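Local coordinates for 361aa long hypothetical D-aminopeptidase (Pyrococcus horikoshii, PDB 2DRH), which is of unconfirmed function but probably acts as an aminopeptidase of the S58 peptidase family, at residues Val32-Gly37 with Val48-Thr53; Leu98-Ser103 with Arg147-Glu152; Ser139-Ile144 with Arg331-Arg336. All coordinates share one frame; numbering follows the deposited sequence.

Contact 1: residues Val32-Gly37 with Val48-Thr53; sequences VTLIKG and VRTGVT
Arg49 NH1 and NH2 grip one oxygen end-on: Gly37 O receives Arg49 NH2 at 2.7 Å, in the plane of its carbonyl, and NH1 more obliquely from above that plane. Arg49 NH1 also bonds to Val48 O, 3.1 Å away, and reaches Lys36 O only weakly. The bend at chi2 (-79°) turns the chain back toward Val48 and the 36-37 end, bringing the oxygens of Gly37 and Lys36 to the edge of the guanidinium. Over one face sits Ile35 CG2, which crosses the arginine chain at about a right angle, 3.7 Å from Arg49 CD. On the sheet face that carries Leu34, Lys36, Val48 and Thr50, packing is tightest where Lys36 CB lies 3.1 Å from Val48 CG1, the methyl set between backbone N and carbonyl carbon. Leu34 and Thr50 run side by side, pointing the same way.

Beneath the side chains, strands 28-36 and 48-56 form an antiparallel hairpin, with Val32-Val52, Leu34-Thr50 and Lys36-Val48 as hydrogen-bonded pairs. Gly51 sits opposite Thr33, where a CB would run into Val32 O. Farther out, Asp334 O takes Arg49 NE, while Asp138 and Asn100 hold Thr50 OG1. Val48 O accepts from both Lys36 N and Arg49 NH1; the cation, countered by the Asp334 carboxylate, would be expected to polarise the carbonyls at the loop end of the hairpin.

Contact 2: residues Leu98-Ser103 with Arg147-Glu152; sequences LTNTLS and RHVKRE
The backbone of 98-103 leaves strand 96-100 and turns, Ser103 N bonding back to Asn100 O, while 147-152 runs past as loop into helix 151-160, the two coming nearest where Ser103 CA lies 5.7 Å from Arg147 CA. Strand 96-100, helix 104-118 and the parallel neighbouring strand 132-136 make a beta-alpha-beta crossover; 98-103 is its strand-to-helix joint, packed against the lead-in to the next helix, and no hydrogen bond links the two segments.

Val149 does most of the touching. Its CB bond points toward the turn, and with CG2 anti to the carbonyl carbon that methyl lies against the polar tips of Thr99, Asn100 and Ser103. Thr99 meets it tip to tip, OG1 to Val149 CG2 at 3.4 Å. Asn100 slides past in the opposite direction, its ND2 3.8 Å from Val149 CG2, and Ser103 OG stands 3.5 Å from both CG2 and CB of Val149. The methyl therefore covers polar groups whose hydrogen bonds run to the neighbouring strand 48-56: Thr99 OG1 to Gly51 O, and Asn100 ND2 to Thr50 OG1.

Arg147 approaches differently. The chain, bent at chi2 (134°) and chi3 (104°), passes Leu102 O and runs on to the second subunit, where the guanidinium forms salt bridges with Asp113 and Glu109 of that neighbouring chain. Leu102 also packs on Ser128 of the second subunit, so the turn belongs to the interface. Within the chain, Arg147 CG lies 3.6 Å from Leu102 O.

Contact 3: residues Ser139-Ile144 with Arg331-Arg336; sequences SYLNDI and RTMDGR
Two hydrogen bonds, both donated by Arg336, tie the loop 139-144 to the chain just beyond strand 333-334. One comes from the side chain: Arg336 NE reaches Ser139 O at 2.9 Å, close to the guanidinium plane, meeting the carbonyl in its plane and nearer its axis (C=O...donor angle 152°). The other is from the main chain, Arg336 N to Leu141 O at 3.1 Å; it is just as linear at the hydrogen but arrives from above the carbonyl plane (122°). Arg336 CG occupies the crowded position between backbone N and carbonyl carbon, and a further bend at chi2 (96°) lays the chain across the loop, Arg336 CG 3.5 Å from Tyr140 O.

A water makes a third link, 2.8 Å from Ser139 OG and accepting a weak bond from Arg336 NH2. The same NH2 donates to Val124 O of the second subunit, whose Gly123 packs on both Ser139 and Arg336.

Apolar contact is looser. Leu141 starts away from the partner segment, but its branch swings back so that Leu141 CD2 lies 3.8 Å from Gly335 N, while CD1 only grazes Met333 CG. The nearest pair of CA atoms is that of Gly335 and Leu141, 4.2 Å apart; a CB on Gly335 would collide with Leu141 O.

The ring stack and the cation-pi contact involve residues outside the two segments: Tyr140 stacks on His339 and meets Arg341. Asp143, at the centre of an inverse gamma turn, takes His148 NE2. The whole is a loop-to-loop junction, an arginine side chain bridging loop carbonyls at a subunit interface, which joins the segment following helix 309-328 to the loop following strand 132-136.

Contacts 1 and 2 share one sheet, in which strands 48-56 and 96-100 are neighbours: Thr53 O lies 2.9 Å from Leu98 N, and Val52 and Val149 pack methyl to methyl. Contact 3 is fastened to contact 1 through Asn142 OD1, which meets Arg49 N, and to contact 2 where Ile144 packs on Asn100 and Leu102. The hairpin of contact 1 is only partly buried, its Gly37 end exposed; contacts 2 and 3 are buried and irregular. Contacts 1 and 3 both set an arginine on main-chain oxygens, in 1 added to sheet pairing, in 3 as the main tie, whereas contact 2 rests on methyl packing. Contacts 2 and 3 also touch the second subunit, which contact 1 does not.

Contact 1: residues Val32-Gly37 with Val48-Thr53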
ATOM      1  N   VAL A  32      23.295  -2.240  24.720  1.00 24.05           N
ATOM      2  CA  VAL A  32      24.746  -2.265  24.606  1.00 23.61           C
ATOM      3  C   VAL A  32      25.050  -0.815  24.245  1.00 23.88           C
ATOM      4  O   VAL A  32      24.607  -0.316  23.201  1.00 22.16           O
ATOM      5  CB  VAL A  32      25.244  -3.225  23.507  1.00 24.63           C
ATOM      6  CG1 VAL A  32      26.725  -2.956  23.204  1.00 22.42           C
ATOM      7  CG2 VAL A  32      25.077  -4.663  23.978  1.00 22.79           C
ATOM      8  N   THR A  33      25.770  -0.136  25.136  1.00 23.98           N
ATOM      9  CA  THR A  33      26.094   1.278  24.969  1.00 23.61           C
ATOM     10  C   THR A  33      27.559   1.484  24.623  1.00 23.34           C
ATOM     11  O   THR A  33      28.434   0.925  25.274  1.00 22.03           O
ATOM     12  CB  THR A  33      25.758   2.060  26.260  1.00 24.64           C
ATOM     13  OG1 THR A  33      24.391   1.815  26.613  1.00 24.83           O
ATOM     14  CG2 THR A  33      25.961   3.565  26.059  1.00 22.20           C
ATOM     15  N   LEU A  34      27.814   2.294  23.598  1.00 22.65           N
ATOM     16  CA  LEU A  34      29.175   2.558  23.145  1.00 22.58           C
ATOM     17  C   LEU A  34      29.537   4.033  23.191  1.00 23.33           C
ATOM     18  O   LEU A  34      29.096   4.825  22.353  1.00 22.04           O
ATOM     19  CB  LEU A  34      29.351   2.038  21.719  1.00 21.00           C
ATOM     20  CG  LEU A  34      28.992   0.565  21.581  1.00 20.22           C
ATOM     21  CD1 LEU A  34      28.994   0.156  20.114  1.00 19.75           C
ATOM     22  CD2 LEU A  34      29.983  -0.263  22.407  1.00 21.15           C
ATOM     23  N   ILE A  35      30.350   4.388  24.178  1.00 24.95           N
ATOM     24  CA  ILE A  35      30.792   5.760  24.366  1.00 27.20           C
ATOM     25  C   ILE A  35      32.307   5.773  24.514  1.00 29.18           C
ATOM     26  O   ILE A  35      32.860   5.081  25.372  1.00 28.73           O
ATOM     27  CB  ILE A  35      30.144   6.374  25.624  1.00 28.16           C
ATOM     28  CG1 ILE A  35      28.617   6.278  25.508  1.00 26.58           C
ATOM     29  CG2 ILE A  35      30.600   7.831  25.796  1.00 27.36           C
ATOM     30  CD1 ILE A  35      27.855   6.979  26.627  1.00 23.84           C
ATOM     31  N   LYS A  36      32.975   6.556  23.674  1.00 29.45           N
ATOM     32  CA  LYS A  36      34.429   6.643  23.713  1.00 30.56           C
ATOM     33  C   LYS A  36      34.947   7.832  22.913  1.00 29.88           C
ATOM     34  O   LYS A  36      34.435   8.141  21.840  1.00 30.72           O
ATOM     35  CB  LYS A  36      35.045   5.353  23.153  1.00 33.48           C
ATOM     36  CG  LYS A  36      36.519   5.473  22.790  1.00 36.84           C
ATOM     37  CD  LYS A  36      36.977   4.334  21.889  1.00 39.03           C
ATOM     38  CE  LYS A  36      38.403   4.568  21.403  1.00 41.08           C
ATOM     39  NZ  LYS A  36      38.549   5.872  20.680  1.00 43.17           N
ATOM     40  N   GLY A  37      35.974   8.488  23.441  1.00 30.24           N
ATOM     41  CA  GLY A  37      36.562   9.623  22.755  1.00 29.29           C
ATOM     42  C   GLY A  37      35.831  10.930  22.977  1.00 29.86           C
ATOM     43  O   GLY A  37      34.760  10.972  23.584  1.00 28.16           O
ATOM     44  N   VAL A  48      32.804   8.214  19.604  1.00 30.30           N
ATOM     45  CA  VAL A  48      31.755   7.224  19.408  1.00 28.89           C
ATOM     46  C   VAL A  48      30.651   7.352  20.448  1.00 27.70           C
ATOM     47  O   VAL A  48      30.897   7.291  21.653  1.00 28.18           O
ATOM     48  CB  VAL A  48      32.319   5.787  19.450  1.00 29.68           C
ATOM     49  CG1 VAL A  48      33.070   5.571  20.732  1.00 31.24           C
ATOM     50  CG2 VAL A  48      31.186   4.774  19.334  1.00 27.61           C
ATOM     51  N   ARG A  49      29.428   7.526  19.960  1.00 26.35           N
ATOM     52  CA  ARG A  49      28.250   7.670  20.806  1.00 24.69           C
ATOM     53  C   ARG A  49      27.114   6.938  20.097  1.00 24.20           C
ATOM     54  O   ARG A  49      26.232   7.557  19.513  1.00 22.56           O
ATOM     55  CB  ARG A  49      27.901   9.153  20.966  1.00 24.28           C
ATOM     56  CG  ARG A  49      29.032  10.040  21.505  1.00 25.46           C
ATOM     57  CD  ARG A  49      29.206   9.927  23.019  1.00 28.09           C
ATOM     58  NE  ARG A  49      30.125  10.942  23.549  1.00 28.65           N
ATOM     59  CZ  ARG A  49      31.453  10.889  23.452  1.00 29.01           C
ATOM     60  NH1 ARG A  49      32.042   9.863  22.845  1.00 29.25           N
ATOM     61  NH2 ARG A  49      32.196  11.867  23.955  1.00 26.24           N
ATOM     62  N   THR A  50      27.154   5.611  20.132  1.00 23.39           N
ATOM     63  CA  THR A  50      26.136   4.815  19.469  1.00 23.26           C
ATOM     64  C   THR A  50      25.845   3.555  20.285  1.00 22.39           C
ATOM     65  O   THR A  50      26.227   3.467  21.450  1.00 22.87           O
ATOM     66  CB  THR A  50      26.592   4.448  18.025  1.00 21.64           C
ATOM     67  OG1 THR A  50      25.501   3.866  17.309  1.00 24.69           O
ATOM     68  CG2 THR A  50      27.749   3.465  18.051  1.00 23.71           C
ATOM     69  N   GLY A  51      25.164   2.585  19.686  1.00 22.82           N
ATOM     70  CA  GLY A  51      24.856   1.371  20.421  1.00 23.21           C
ATOM     71  C   GLY A  51      23.831   0.494  19.742  1.00 23.85           C
ATOM     72  O   GLY A  51      23.480   0.713  18.584  1.00 23.20           O
ATOM     73  N   VAL A  52      23.337  -0.494  20.484  1.00 23.15           N
ATOM     74  CA  VAL A  52      22.359  -1.441  19.980  1.00 23.20           C
ATOM     75  C   VAL A  52      21.323  -1.761  21.050  1.00 23.21           C
ATOM     76  O   VAL A  52      21.651  -1.886  22.230  1.00 24.66           O
ATOM     77  CB  VAL A  52      23.047  -2.766  19.556  1.00 24.36           C
ATOM     78  CG1 VAL A  52      22.004  -3.795  19.127  1.00 23.09           C
ATOM     79  CG2 VAL A  52      24.025  -2.506  18.427  1.00 24.01           C
ATOM     80  N   THR A  53      20.069  -1.886  20.632  1.00 22.50           N
ATOM     81  CA  THR A  53      18.988  -2.216  21.547  1.00 20.79           C
ATOM     82  C   THR A  53      18.209  -3.381  20.944  1.00 23.36           C
ATOM     83  O   THR A  53      17.834  -3.349  19.765  1.00 22.72           O
ATOM     84  CB  THR A  53      18.027  -1.026  21.754  1.00 20.26           C
ATOM     85  OG1 THR A  53      18.718   0.049  22.401  1.00 17.85           O
ATOM     86  CG2 THR A  53      16.835  -1.448  22.605  1.00 19.92           C
TER

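Contact 2: residues Leu98-Ser103 with Arg147-Glu152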
ATOM      1  N   LEU A  98      17.599  -2.489  17.014  1.00 20.07           N
ATOM      2  CA  LEU A  98      17.659  -1.079  16.689  1.00 19.59           C
ATOM      3  C   LEU A  98      19.118  -0.661  16.800  1.00 19.61           C
ATOM      4  O   LEU A  98      19.837  -1.135  17.682  1.00 18.57           O
ATOM      5  CB  LEU A  98      16.808  -0.270  17.671  1.00 17.54           C
ATOM      6  CG  LEU A  98      15.380  -0.788  17.906  1.00 17.30           C
ATOM      7  CD1 LEU A  98      14.620   0.187  18.795  1.00 16.26           C
ATOM      8  CD2 LEU A  98      14.667  -0.960  16.585  1.00 15.50           C
ATOM      9  N   THR A  99      19.553   0.203  15.890  1.00 17.73           N
ATOM     10  CA  THR A  99      20.920   0.706  15.902  1.00 17.80           C
ATOM     11  C   THR A  99      21.013   1.942  15.008  1.00 18.36           C
ATOM     12  O   THR A  99      19.991   2.507  14.633  1.00 17.57           O
ATOM     13  CB  THR A  99      21.923  -0.362  15.436  1.00 17.86           C
ATOM     14  OG1 THR A  99      23.251   0.114  15.679  1.00 19.52           O
ATOM     15  CG2 THR A  99      21.745  -0.683  13.949  1.00 17.73           C
ATOM     16  N   ASN A 100      22.222   2.383  14.676  1.00 19.54           N
ATOM     17  CA  ASN A 100      22.335   3.570  13.835  1.00 18.84           C
ATOM     18  C   ASN A 100      22.193   3.210  12.360  1.00 17.87           C
ATOM     19  O   ASN A 100      22.414   2.063  11.954  1.00 17.30           O
ATOM     20  CB  ASN A 100      23.656   4.313  14.097  1.00 19.96           C
ATOM     21  CG  ASN A 100      24.870   3.561  13.593  1.00 23.10           C
ATOM     22  OD1 ASN A 100      25.085   3.440  12.386  1.00 22.83           O
ATOM     23  ND2 ASN A 100      25.675   3.049  14.519  1.00 24.04           N
ATOM     24  N   THR A 101      21.826   4.201  11.560  1.00 17.79           N
ATOM     25  CA  THR A 101      21.612   3.998  10.131  1.00 17.75           C
ATOM     26  C   THR A 101      22.670   3.186   9.397  1.00 18.81           C
ATOM     27  O   THR A 101      22.338   2.237   8.686  1.00 19.70           O
ATOM     28  CB  THR A 101      21.463   5.343   9.398  1.00 16.56           C
ATOM     29  OG1 THR A 101      20.547   6.173  10.117  1.00 14.45           O
ATOM     30  CG2 THR A 101      20.923   5.121   7.970  1.00 14.70           C
ATOM     31  N   LEU A 102      23.939   3.550   9.560  1.00 18.96           N
ATOM     32  CA  LEU A 102      25.010   2.857   8.858  1.00 19.00           C
ATOM     33  C   LEU A 102      25.456   1.528   9.451  1.00 20.60           C
ATOM     34  O   LEU A 102      26.300   0.852   8.869  1.00 20.40           O
ATOM     35  CB  LEU A 102      26.214   3.787   8.698  1.00 21.02           C
ATOM     36  CG  LEU A 102      26.248   4.689   7.453  1.00 22.81           C
ATOM     37  CD1 LEU A 102      24.879   5.237   7.143  1.00 23.85           C
ATOM     38  CD2 LEU A 102      27.241   5.815   7.682  1.00 22.56           C
ATOM     39  N   SER A 103      24.896   1.146  10.597  1.00 22.21           N
ATOM     40  CA  SER A 103      25.254  -0.134  11.223  1.00 22.11           C
ATOM     41  C   SER A 103      24.228  -1.238  10.944  1.00 23.29           C
ATOM     42  O   SER A 103      24.355  -2.349  11.468  1.00 25.16           O
ATOM     43  CB  SER A 103      25.392   0.021  12.742  1.00 22.63           C
ATOM     44  OG  SER A 103      26.514   0.808  13.103  1.00 22.56           O
ATOM     45  N   ARG A 147      31.160   3.088  11.751  1.00 20.88           N
ATOM     46  CA  ARG A 147      30.523   1.798  12.031  1.00 22.86           C
ATOM     47  C   ARG A 147      31.169   1.128  13.237  1.00 23.50           C
ATOM     48  O   ARG A 147      31.832   0.098  13.117  1.00 24.24           O
ATOM     49  CB  ARG A 147      30.614   0.881  10.807  1.00 22.66           C
ATOM     50  CG  ARG A 147      29.771   1.368   9.631  1.00 25.17           C
ATOM     51  CD  ARG A 147      30.536   1.307   8.314  1.00 27.18           C
ATOM     52  NE  ARG A 147      30.123   0.182   7.489  1.00 26.02           N
ATOM     53  CZ  ARG A 147      30.659  -0.120   6.313  1.00 26.60           C
ATOM     54  NH1 ARG A 147      31.646   0.618   5.809  1.00 25.53           N
ATOM     55  NH2 ARG A 147      30.196  -1.156   5.632  1.00 25.06           N
ATOM     56  N   HIS A 148      30.961   1.715  14.407  1.00 23.33           N
ATOM     57  CA  HIS A 148      31.559   1.195  15.629  1.00 24.12           C
ATOM     58  C   HIS A 148      30.793   0.030  16.244  1.00 24.07           C
ATOM     59  O   HIS A 148      31.332  -0.710  17.067  1.00 24.35           O
ATOM     60  CB  HIS A 148      31.737   2.351  16.617  1.00 23.23           C
ATOM     61  CG  HIS A 148      32.588   3.451  16.069  1.00 24.45           C
ATOM     62  ND1 HIS A 148      33.926   3.279  15.778  1.00 24.95           N
ATOM     63  CD2 HIS A 148      32.274   4.703  15.660  1.00 25.58           C
ATOM     64  CE1 HIS A 148      34.396   4.374  15.210  1.00 25.58           C
ATOM     65  NE2 HIS A 148      33.414   5.253  15.125  1.00 24.85           N
ATOM     66  N   VAL A 149      29.541  -0.141  15.836  1.00 24.30           N
ATOM     67  CA  VAL A 149      28.749  -1.257  16.334  1.00 23.67           C
ATOM     68  C   VAL A 149      29.387  -2.527  15.789  1.00 25.44           C
ATOM     69  O   VAL A 149      29.703  -2.602  14.602  1.00 24.83           O
ATOM     70  CB  VAL A 149      27.303  -1.207  15.815  1.00 22.39           C
ATOM     71  CG1 VAL A 149      26.610  -2.527  16.109  1.00 24.47           C
ATOM     72  CG2 VAL A 149      26.555  -0.053  16.458  1.00 21.75           C
ATOM     73  N   LYS A 150      29.584  -3.519  16.651  1.00 25.22           N
ATOM     74  CA  LYS A 150      30.168  -4.779  16.214  1.00 24.99           C
ATOM     75  C   LYS A 150      29.114  -5.874  16.278  1.00 24.74           C
ATOM     76  O   LYS A 150      28.186  -5.808  17.088  1.00 24.53           O
ATOM     77  CB  LYS A 150      31.366  -5.163  17.087  1.00 27.45           C
ATOM     78  CG  LYS A 150      32.528  -4.183  17.023  1.00 29.65           C
ATOM     79  CD  LYS A 150      33.769  -4.741  17.714  1.00 34.21           C
ATOM     80  CE  LYS A 150      34.522  -5.734  16.823  1.00 36.72           C
ATOM     81  NZ  LYS A 150      33.670  -6.858  16.319  1.00 39.19           N
ATOM     82  N   ARG A 151      29.258  -6.878  15.420  1.00 23.53           N
ATOM     83  CA  ARG A 151      28.314  -7.974  15.391  1.00 24.96           C
ATOM     84  C   ARG A 151      28.093  -8.600  16.769  1.00 24.65           C
ATOM     85  O   ARG A 151      26.962  -8.922  17.119  1.00 23.76           O
ATOM     86  CB  ARG A 151      28.766  -9.034  14.378  1.00 25.21           C
ATOM     87  CG  ARG A 151      30.172  -9.575  14.570  1.00 27.07           C
ATOM     88  CD  ARG A 151      30.643 -10.270  13.299  1.00 28.26           C
ATOM     89  NE  ARG A 151      29.704 -11.299  12.858  1.00 30.25           N
ATOM     90  CZ  ARG A 151      29.625 -11.752  11.610  1.00 31.21           C
ATOM     91  NH1 ARG A 151      30.432 -11.263  10.671  1.00 29.79           N
ATOM     92  NH2 ARG A 151      28.739 -12.691  11.299  1.00 29.06           N
ATOM     93  N   GLU A 152      29.157  -8.748  17.559  1.00 26.01           N
ATOM     94  CA  GLU A 152      29.028  -9.343  18.893  1.00 27.44           C
ATOM     95  C   GLU A 152      28.121  -8.501  19.777  1.00 27.53           C
ATOM     96  O   GLU A 152      27.482  -9.022  20.698  1.00 26.66           O
ATOM     97  CB  GLU A 152      30.378  -9.465  19.610  1.00 27.85           C
ATOM     98  CG  GLU A 152      31.528  -9.988  18.793  1.00 30.81           C
ATOM     99  CD  GLU A 152      32.228  -8.887  18.026  1.00 32.15           C
ATOM    100  OE1 GLU A 152      31.666  -8.408  17.024  1.00 31.42           O
ATOM    101  OE2 GLU A 152      33.337  -8.487  18.439  1.00 36.23           O
TER

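Contact 3: residues Ser139-Ile144 with Arg331-Arg336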
ATOM      1  N   SER A 139      24.445  10.729  13.663  1.00 20.27           N
ATOM      2  CA  SER A 139      25.597  11.487  13.178  1.00 20.25           C
ATOM      3  C   SER A 139      25.934  12.784  13.910  1.00 19.91           C
ATOM      4  O   SER A 139      27.105  13.147  14.012  1.00 22.22           O
ATOM      5  CB  SER A 139      25.437  11.786  11.688  1.00 17.74           C
ATOM      6  OG  SER A 139      24.347  12.655  11.481  1.00 17.52           O
ATOM      7  N   TYR A 140      24.932  13.490  14.423  1.00 20.90           N
ATOM      8  CA  TYR A 140      25.216  14.746  15.117  1.00 21.20           C
ATOM      9  C   TYR A 140      26.198  14.556  16.269  1.00 22.71           C
ATOM     10  O   TYR A 140      27.067  15.397  16.499  1.00 23.03           O
ATOM     11  CB  TYR A 140      23.933  15.389  15.647  1.00 22.37           C
ATOM     12  CG  TYR A 140      24.145  16.806  16.133  1.00 25.80           C
ATOM     13  CD1 TYR A 140      24.414  17.843  15.232  1.00 25.88           C
ATOM     14  CD2 TYR A 140      24.119  17.108  17.494  1.00 25.57           C
ATOM     15  CE1 TYR A 140      24.651  19.146  15.678  1.00 25.39           C
ATOM     16  CE2 TYR A 140      24.354  18.403  17.951  1.00 27.36           C
ATOM     17  CZ  TYR A 140      24.620  19.418  17.037  1.00 28.28           C
ATOM     18  OH  TYR A 140      24.844  20.697  17.495  1.00 26.06           O
ATOM     19  N   LEU A 141      26.070  13.449  16.992  1.00 21.98           N
ATOM     20  CA  LEU A 141      26.960  13.177  18.113  1.00 21.75           C
ATOM     21  C   LEU A 141      27.893  11.995  17.855  1.00 21.85           C
ATOM     22  O   LEU A 141      28.931  11.864  18.498  1.00 22.74           O
ATOM     23  CB  LEU A 141      26.136  12.897  19.379  1.00 22.38           C
ATOM     24  CG  LEU A 141      25.285  14.040  19.951  1.00 21.87           C
ATOM     25  CD1 LEU A 141      24.436  13.522  21.108  1.00 20.92           C
ATOM     26  CD2 LEU A 141      26.190  15.168  20.422  1.00 18.89           C
ATOM     27  N   ASN A 142      27.536  11.143  16.904  1.00 21.75           N
ATOM     28  CA  ASN A 142      28.345   9.957  16.644  1.00 24.57           C
ATOM     29  C   ASN A 142      29.101   9.898  15.326  1.00 24.01           C
ATOM     30  O   ASN A 142      28.658  10.435  14.312  1.00 25.76           O
ATOM     31  CB  ASN A 142      27.460   8.709  16.765  1.00 21.67           C
ATOM     32  CG  ASN A 142      28.211   7.426  16.475  1.00 23.28           C
ATOM     33  OD1 ASN A 142      29.252   7.153  17.072  1.00 24.02           O
ATOM     34  ND2 ASN A 142      27.683   6.623  15.557  1.00 22.21           N
ATOM     35  N   ASP A 143      30.260   9.244  15.365  1.00 24.49           N
ATOM     36  CA  ASP A 143      31.070   9.039  14.175  1.00 24.70           C
ATOM     37  C   ASP A 143      30.386   7.873  13.476  1.00 23.83           C
ATOM     38  O   ASP A 143      30.837   6.727  13.548  1.00 24.28           O
ATOM     39  CB  ASP A 143      32.511   8.654  14.546  1.00 24.60           C
ATOM     40  CG  ASP A 143      33.288   8.094  13.359  1.00 25.56           C
ATOM     41  OD1 ASP A 143      33.195   8.681  12.258  1.00 26.71           O
ATOM     42  OD2 ASP A 143      33.993   7.070  13.522  1.00 24.60           O
ATOM     43  N   ILE A 144      29.281   8.172  12.809  1.00 24.07           N
ATOM     44  CA  ILE A 144      28.510   7.147  12.119  1.00 23.36           C
ATOM     45  C   ILE A 144      29.253   6.486  10.954  1.00 23.31           C
ATOM     46  O   ILE A 144      29.077   5.300  10.699  1.00 21.23           O
ATOM     47  CB  ILE A 144      27.164   7.734  11.641  1.00 23.48           C
ATOM     48  CG1 ILE A 144      26.177   6.600  11.357  1.00 21.84           C
ATOM     49  CG2 ILE A 144      27.377   8.619  10.411  1.00 22.55           C
ATOM     50  CD1 ILE A 144      24.743   7.073  11.255  1.00 20.83           C
ATOM     51  N   ARG A 331      20.497  11.952  29.591  1.00 31.34           N
ATOM     52  CA  ARG A 331      21.461  12.772  30.314  1.00 31.92           C
ATOM     53  C   ARG A 331      22.279  13.552  29.288  1.00 30.78           C
ATOM     54  O   ARG A 331      22.566  13.038  28.216  1.00 31.06           O
ATOM     55  CB  ARG A 331      22.387  11.881  31.145  1.00 33.27           C
ATOM     56  CG  ARG A 331      23.308  11.007  30.311  1.00 37.72           C
ATOM     57  CD  ARG A 331      24.127  10.069  31.184  1.00 41.48           C
ATOM     58  NE  ARG A 331      25.079   9.283  30.403  1.00 44.32           N
ATOM     59  CZ  ARG A 331      26.136   9.789  29.773  1.00 47.07           C
ATOM     60  NH1 ARG A 331      26.390  11.092  29.824  1.00 47.77           N
ATOM     61  NH2 ARG A 331      26.945   8.991  29.087  1.00 47.68           N
ATOM     62  N   THR A 332      22.641  14.789  29.613  1.00 31.20           N
ATOM     63  CA  THR A 332      23.432  15.627  28.705  1.00 29.75           C
ATOM     64  C   THR A 332      24.580  14.820  28.104  1.00 30.54           C
ATOM     65  O   THR A 332      25.084  13.887  28.730  1.00 29.04           O
ATOM     66  CB  THR A 332      24.017  16.849  29.448  1.00 28.36           C
ATOM     67  OG1 THR A 332      22.948  17.712  29.855  1.00 26.61           O
ATOM     68  CG2 THR A 332      24.989  17.625  28.552  1.00 26.81           C
ATOM     69  N   MET A 333      24.997  15.181  26.893  1.00 31.33           N
ATOM     70  CA  MET A 333      26.081  14.459  26.236  1.00 32.80           C
ATOM     71  C   MET A 333      26.789  15.213  25.119  1.00 33.15           C
ATOM     72  O   MET A 333      26.155  15.863  24.285  1.00 32.22           O
ATOM     73  CB  MET A 333      25.562  13.142  25.671  1.00 33.28           C
ATOM     74  CG  MET A 333      26.591  12.395  24.849  1.00 36.78           C
ATOM     75  SD  MET A 333      26.022  10.767  24.400  1.00 40.72           S
ATOM     76  CE  MET A 333      26.207   9.936  25.993  1.00 38.57           C
ATOM     77  N   ASP A 334      28.114  15.102  25.105  1.00 33.68           N
ATOM     78  CA  ASP A 334      28.932  15.744  24.090  1.00 34.60           C
ATOM     79  C   ASP A 334      29.317  14.675  23.080  1.00 34.10           C
ATOM     80  O   ASP A 334      29.294  13.483  23.392  1.00 35.37           O
ATOM     81  CB  ASP A 334      30.195  16.332  24.713  1.00 35.89           C
ATOM     82  CG  ASP A 334      31.140  15.264  25.216  1.00 38.56           C
ATOM     83  OD1 ASP A 334      30.748  14.494  26.116  1.00 41.80           O
ATOM     84  OD2 ASP A 334      32.275  15.189  24.708  1.00 40.23           O
ATOM     85  N   GLY A 335      29.672  15.095  21.874  1.00 32.84           N
ATOM     86  CA  GLY A 335      30.043  14.130  20.857  1.00 32.01           C
ATOM     87  C   GLY A 335      31.038  14.678  19.858  1.00 30.47           C
ATOM     88  O   GLY A 335      31.786  15.605  20.158  1.00 30.92           O
ATOM     89  N   ARG A 336      31.040  14.099  18.664  1.00 29.91           N
ATOM     90  CA  ARG A 336      31.955  14.514  17.610  1.00 28.81           C
ATOM     91  C   ARG A 336      31.923  16.017  17.395  1.00 27.95           C
ATOM     92  O   ARG A 336      30.871  16.644  17.487  1.00 27.32           O
ATOM     93  CB  ARG A 336      31.626  13.773  16.306  1.00 28.97           C
ATOM     94  CG  ARG A 336      30.251  14.056  15.711  1.00 28.50           C
ATOM     95  CD  ARG A 336      30.333  15.136  14.639  1.00 29.42           C
ATOM     96  NE  ARG A 336      29.179  15.111  13.740  1.00 28.84           N
ATOM     97  CZ  ARG A 336      29.068  15.863  12.647  1.00 30.34           C
ATOM     98  NH1 ARG A 336      30.046  16.705  12.315  1.00 29.19           N
ATOM     99  NH2 ARG A 336      27.984  15.771  11.884  1.00 27.92           N
TER
HETATM  100  O   HOH W   1      25.326  15.268  11.822  1.00 33.26           O